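Local coordinates for fructokinase (Xylella fastidiosa Temecula1, PDB 3LJS), which probably transfers the gamma-phosphate of ATP to fructose, as a fructokinase of the PfkB family of carbohydrate kinases, at residues 163-168 against 186-191; 194-199 against 225-230. All blocks are in the same frame, centred on the assembly; numbering follows the deposited sequence.

Interaction 1. Residues 163-168 against 186-191; sequences VSFDLN and KGLSLA. With PO4 (phosphate ion), chain C.
Phe165 meets helix 181-189 with the CD2-CE2 side of its ring, in a contact made of van der Waals packing. CG of Leu188 lies at the ring edge, in plane, 3.9 Å from Phe165 CE2, and the two side chains run at about a right angle to each other. Leu188 CD2 touches the same side, 3.8 Å from Phe165 CD2, and also meets Leu167 CD1. The helix backbone closes on the ring as well: Phe165 CE2 is 3.7 Å from Leu188 N, an approach possible because Gly187 has no side chain there. Phe165 CG is anti to the backbone N (chi1 -178°), on a CB that points toward the helix.

Strand 162-166 and helix 181-189 open a right-handed beta-alpha-beta crossover completed by strand 193-197, and the turn out of the helix packs on the start of the first strand. There, CB of Ala191 sits 3.5 Å from Phe165 CB, and Val163 CG1 lies 3.7 Å from Leu190 O. Met153 of helix 143-158 covers Val163, Phe165 and Ala191.

Past the strand end, apart from this packing, Asn168 ND2 donates to O2 of a phosphate ion at 2.7 Å, probably picked up from the crystallisation liquor.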
loop_
_atom_site.group_PDB
_atom_site.type_symbol
_atom_site.label_atom_id
_atom_site.label_comp_id
_atom_site.label_asym_id
_atom_site.label_seq_id
_atom_site.Cartn_x
_atom_site.Cartn_y
_atom_site.Cartn_z
ATOM N N VAL B 163 16.773 -6.102 28.297
ATOM C CA VAL B 163 15.912 -5.345 27.397
ATOM C C VAL B 163 16.738 -4.355 26.586
ATOM O O VAL B 163 17.403 -3.480 27.142
ATOM C CB VAL B 163 14.824 -4.584 28.173
ATOM C CG1 VAL B 163 13.974 -3.763 27.210
ATOM C CG2 VAL B 163 13.953 -5.578 28.938
ATOM N N SER B 164 16.696 -4.515 25.269
ATOM C CA SER B 164 17.426 -3.657 24.349
ATOM C C SER B 164 16.428 -2.771 23.613
ATOM O O SER B 164 15.403 -3.249 23.135
ATOM C CB SER B 164 18.192 -4.519 23.343
ATOM O OG SER B 164 18.761 -3.732 22.317
ATOM N N PHE B 165 16.740 -1.484 23.513
ATOM C CA PHE B 165 15.859 -0.537 22.847
ATOM C C PHE B 165 16.642 0.363 21.887
ATOM O O PHE B 165 17.483 1.154 22.308
ATOM C CB PHE B 165 15.123 0.296 23.913
ATOM C CG PHE B 165 14.137 1.298 23.357
ATOM C CD1 PHE B 165 13.287 0.962 22.310
ATOM C CD2 PHE B 165 14.026 2.569 23.923
ATOM C CE1 PHE B 165 12.338 1.875 21.832
ATOM C CE2 PHE B 165 13.081 3.488 23.454
ATOM C CZ PHE B 165 12.236 3.142 22.409
ATOM N N ASP B 166 16.383 0.208 20.592
ATOM C CA ASP B 166 17.031 1.030 19.571
ATOM C C ASP B 166 15.928 2.007 19.163
ATOM O O ASP B 166 14.963 1.616 18.507
ATOM C CB ASP B 166 17.458 0.165 18.377
ATOM C CG ASP B 166 18.184 0.961 17.297
ATOM O OD1 ASP B 166 18.564 0.355 16.272
ATOM O OD2 ASP B 166 18.377 2.186 17.464
ATOM N N LEU B 167 16.065 3.265 19.569
ATOM C CA LEU B 167 15.043 4.272 19.288
ATOM C C LEU B 167 14.513 4.162 17.868
ATOM O O LEU B 167 13.318 3.917 17.660
ATOM C CB LEU B 167 15.589 5.680 19.551
ATOM C CG LEU B 167 14.542 6.672 20.073
ATOM C CD1 LEU B 167 13.984 6.165 21.390
ATOM C CD2 LEU B 167 15.158 8.047 20.265
ATOM N N ASN B 168 15.392 4.343 16.888
ATOM C CA ASN B 168 14.984 4.232 15.495
ATOM C C ASN B 168 13.763 5.129 15.255
ATOM O O ASN B 168 12.784 4.722 14.624
ATOM C CB ASN B 168 14.639 2.773 15.202
ATOM C CG ASN B 168 14.823 2.414 13.753
ATOM O OD1 ASN B 168 13.856 2.340 12.988
ATOM N ND2 ASN B 168 16.072 2.196 13.357
ATOM N N LYS B 186 9.471 6.819 28.151
ATOM C CA LYS B 186 9.020 5.662 28.910
ATOM C C LYS B 186 9.747 4.406 28.439
ATOM O O LYS B 186 10.195 3.593 29.253
ATOM C CB LYS B 186 7.511 5.463 28.767
ATOM C CG LYS B 186 7.002 4.284 29.577
ATOM C CD LYS B 186 5.500 4.336 29.772
ATOM C CE LYS B 186 5.027 3.206 30.679
ATOM N NZ LYS B 186 3.562 3.297 30.948
ATOM N N GLY B 187 9.860 4.247 27.126
ATOM C CA GLY B 187 10.555 3.089 26.595
ATOM C C GLY B 187 11.997 3.106 27.070
ATOM O O GLY B 187 12.545 2.081 27.492
ATOM N N LEU B 188 12.605 4.288 27.015
ATOM C CA LEU B 188 13.989 4.474 27.437
ATOM C C LEU B 188 14.217 4.124 28.904
ATOM O O LEU B 188 15.283 3.626 29.267
ATOM C CB LEU B 188 14.422 5.922 27.184
ATOM C CG LEU B 188 14.634 6.285 25.710
ATOM C CD1 LEU B 188 14.751 7.803 25.547
ATOM C CD2 LEU B 188 15.895 5.588 25.209
ATOM N N SER B 189 13.222 4.383 29.747
ATOM C CA SER B 189 13.351 4.091 31.172
ATOM C C SER B 189 13.237 2.597 31.474
ATOM O O SER B 189 13.622 2.148 32.549
ATOM C CB SER B 189 12.274 4.832 31.968
ATOM O OG SER B 189 10.999 4.257 31.729
ATOM N N LEU B 190 12.710 1.834 30.522
ATOM C CA LEU B 190 12.520 0.399 30.712
ATOM C C LEU B 190 13.605 -0.480 30.098
ATOM O O LEU B 190 13.569 -1.703 30.241
ATOM C CB LEU B 190 11.169 -0.021 30.130
ATOM C CG LEU B 190 9.919 0.537 30.815
ATOM C CD1 LEU B 190 8.687 0.223 29.968
ATOM C CD2 LEU B 190 9.789 -0.068 32.216
ATOM N N ALA B 191 14.571 0.136 29.430
ATOM C CA ALA B 191 15.623 -0.624 28.764
ATOM C C ALA B 191 16.964 -0.673 29.487
ATOM O O ALA B 191 17.374 0.293 30.113
ATOM C CB ALA B 191 15.825 -0.082 27.344
HETATM P P PO4 C . 15.930 0.864 9.705
HETATM O O1 PO4 C . 16.965 1.080 8.661
HETATM O O2 PO4 C . 16.578 0.808 11.040
HETATM O O3 PO4 C . 14.954 1.985 9.673
HETATM O O4 PO4 C . 15.223 -0.417 9.443
#

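Interaction 2. Residues 194-199 against 225-230; sequences VKLSSE and QLLLVT
Val194 N donates to Leu226 O at 2.9 Å, the first of four nearly straight backbone bonds that zip strand 194-197 to strand 226-230 in parallel register. Leu228 is gripped at both ends, its N bonding to Val194 O and its O receiving Leu196 N, and Leu196 O then takes Thr230 N at 2.7 Å. CA-H...O contacts fill in between, such as Val229 CA to Leu196 O at 3.1 Å.

Where the first strand turns into helix 198-207, Thr230 O holds Ser198 twice: a weak bond from its N and one from its OG, at 2.9 Å. OG is brought there by a chi1 of -61°, anti to the carbonyl carbon, and it stands tilted 34° from the plane of the Thr230 carbonyl. Ser197 is the N-cap of that helix, its OG capping a backbone N further on.

The side chains divide by face. On one, Leu227 CD1 touches both Val194 CG1 (3.8 Å) and Leu196 CD1 (3.9 Å). On the other, Lys195 runs extended as far as CE, which rests 3.7 Å from Thr230 CG2, then bends at chi4 (-71°) to carry NZ to a water at 2.6 Å. That water also bonds Thr230 OG1, bridging the two residues.

Further out, Ala260 O accepts a hydrogen bond from Lys195 NZ, and Asp166 OD1 forms a long, weak ion pair with the same NZ. Helix 262-275 covers this face through Val265 on Lys195 and Phe264 and Met268 on Leu228. Lys195 and Thr230 have been seen to bind ATP in this protein, as have Asp231 and Gly261 close by, although this chain holds no nucleotide; these strand ends form part of the nucleotide site of a ribokinase-like alpha/beta fold.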
loop_
_atom_site.group_PDB
_atom_site.type_symbol
_atom_site.label_atom_id
_atom_site.label_comp_id
_atom_site.label_asym_id
_atom_site.label_seq_id
_atom_site.Cartn_x
_atom_site.Cartn_y
_atom_site.Cartn_z
ATOM N N VAL B 194 20.479 0.867 25.467
ATOM C CA VAL B 194 19.851 1.858 24.604
ATOM C C VAL B 194 20.755 2.320 23.471
ATOM O O VAL B 194 21.958 2.518 23.657
ATOM C CB VAL B 194 19.432 3.097 25.430
ATOM C CG1 VAL B 194 18.962 4.220 24.503
ATOM C CG2 VAL B 194 18.339 2.708 26.424
ATOM N N LYS B 195 20.164 2.487 22.294
ATOM C CA LYS B 195 20.900 2.949 21.127
ATOM C C LYS B 195 20.187 4.155 20.528
ATOM O O LYS B 195 19.002 4.086 20.195
ATOM C CB LYS B 195 21.011 1.841 20.081
ATOM C CG LYS B 195 21.687 2.286 18.787
ATOM C CD LYS B 195 21.949 1.100 17.874
ATOM C CE LYS B 195 22.466 1.536 16.510
ATOM N NZ LYS B 195 21.417 2.197 15.696
ATOM N N LEU B 196 20.923 5.253 20.398
ATOM C CA LEU B 196 20.393 6.499 19.852
ATOM C C LEU B 196 21.319 7.039 18.769
ATOM O O LEU B 196 22.498 6.687 18.716
ATOM C CB LEU B 196 20.309 7.564 20.948
ATOM C CG LEU B 196 19.514 7.348 22.232
ATOM C CD1 LEU B 196 19.793 8.500 23.188
ATOM C CD2 LEU B 196 18.030 7.260 21.919
ATOM N N SER B 197 20.775 7.890 17.906
ATOM C CA SER B 197 21.572 8.535 16.872
ATOM C C SER B 197 21.868 9.909 17.472
ATOM O O SER B 197 21.226 10.300 18.447
ATOM C CB SER B 197 20.764 8.692 15.581
ATOM O OG SER B 197 19.645 9.533 15.797
ATOM N N SER B 198 22.833 10.634 16.910
ATOM C CA SER B 198 23.173 11.965 17.420
ATOM C C SER B 198 21.952 12.862 17.376
ATOM O O SER B 198 21.698 13.640 18.299
ATOM C CB SER B 198 24.274 12.612 16.572
ATOM O OG SER B 198 25.461 11.847 16.601
ATOM N N GLU B 199 21.205 12.750 16.287
ATOM C CA GLU B 199 20.009 13.549 16.084
ATOM C C GLU B 199 18.954 13.269 17.148
ATOM O O GLU B 199 18.313 14.194 17.651
ATOM C CB GLU B 199 19.432 13.283 14.689
ATOM C CG GLU B 199 20.413 13.542 13.540
ATOM C CD GLU B 199 21.260 12.324 13.169
ATOM O OE1 GLU B 199 22.036 11.834 14.021
ATOM O OE2 GLU B 199 21.148 11.855 12.014
ATOM N N GLN B 225 21.933 0.684 31.466
ATOM C CA GLN B 225 23.282 0.424 31.965
ATOM C C GLN B 225 24.301 0.686 30.857
ATOM O O GLN B 225 25.481 0.908 31.123
ATOM C CB GLN B 225 23.403 -1.027 32.446
ATOM C CG GLN B 225 22.592 -1.361 33.700
ATOM C CD GLN B 225 23.089 -0.636 34.946
ATOM O OE1 GLN B 225 24.257 -0.247 35.034
ATOM N NE2 GLN B 225 22.207 -0.471 35.924
ATOM N N LEU B 226 23.840 0.661 29.610
ATOM C CA LEU B 226 24.720 0.892 28.466
ATOM C C LEU B 226 24.020 1.728 27.405
ATOM O O LEU B 226 22.894 1.421 27.016
ATOM C CB LEU B 226 25.143 -0.439 27.844
ATOM C CG LEU B 226 25.950 -0.344 26.542
ATOM C CD1 LEU B 226 27.336 0.235 26.818
ATOM C CD2 LEU B 226 26.076 -1.734 25.927
ATOM N N LEU B 227 24.695 2.774 26.933
ATOM C CA LEU B 227 24.140 3.652 25.904
ATOM C C LEU B 227 25.077 3.779 24.710
ATOM O O LEU B 227 26.269 4.031 24.871
ATOM C CB LEU B 227 23.884 5.056 26.473
ATOM C CG LEU B 227 23.656 6.180 25.445
ATOM C CD1 LEU B 227 22.301 5.999 24.744
ATOM C CD2 LEU B 227 23.708 7.535 26.152
ATOM N N LEU B 228 24.529 3.597 23.513
ATOM C CA LEU B 228 25.302 3.738 22.291
ATOM C C LEU B 228 24.739 4.935 21.539
ATOM O O LEU B 228 23.525 5.051 21.375
ATOM C CB LEU B 228 25.165 2.495 21.413
ATOM C CG LEU B 228 25.502 1.153 22.067
ATOM C CD1 LEU B 228 25.411 0.068 21.015
ATOM C CD2 LEU B 228 26.896 1.189 22.669
ATOM N N VAL B 229 25.611 5.835 21.102
ATOM C CA VAL B 229 25.171 6.996 20.335
ATOM C C VAL B 229 25.877 6.936 18.989
ATOM O O VAL B 229 27.108 6.955 18.930
ATOM C CB VAL B 229 25.539 8.323 21.025
ATOM C CG1 VAL B 229 25.071 9.497 20.166
ATOM C CG2 VAL B 229 24.907 8.389 22.407
ATOM N N THR B 230 25.098 6.848 17.913
ATOM C CA THR B 230 25.657 6.780 16.568
ATOM C C THR B 230 25.734 8.156 15.910
ATOM O O THR B 230 24.889 9.027 16.139
ATOM C CB THR B 230 24.822 5.853 15.651
ATOM O OG1 THR B 230 23.473 6.333 15.573
ATOM C CG2 THR B 230 24.815 4.433 16.197
HETATM O O HOH W 1 21.019 4.722 16.218
#

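Overall arrangement
Both interactions are buried and meet at strand 193-197: interaction 1 joins the strand and helix that precede it, whereas interaction 2 pairs it with the next strand of the sheet. The seam between them is backbone as well as side chain, since Phe165 O and Leu167 N probably hydrogen-bond to Lys195 N and O, while Leu188 CD2 packs on Val194 CG1 and Leu167 CD2 on Leu196 CD2. Their chemistry follows their place. Helix against sheet, in interaction 1, is apolar packing with no hydrogen bond across it; strand against strand, in interaction 2, is chiefly backbone hydrogen bonding, with polar side chains and a water gathering at the ATP end.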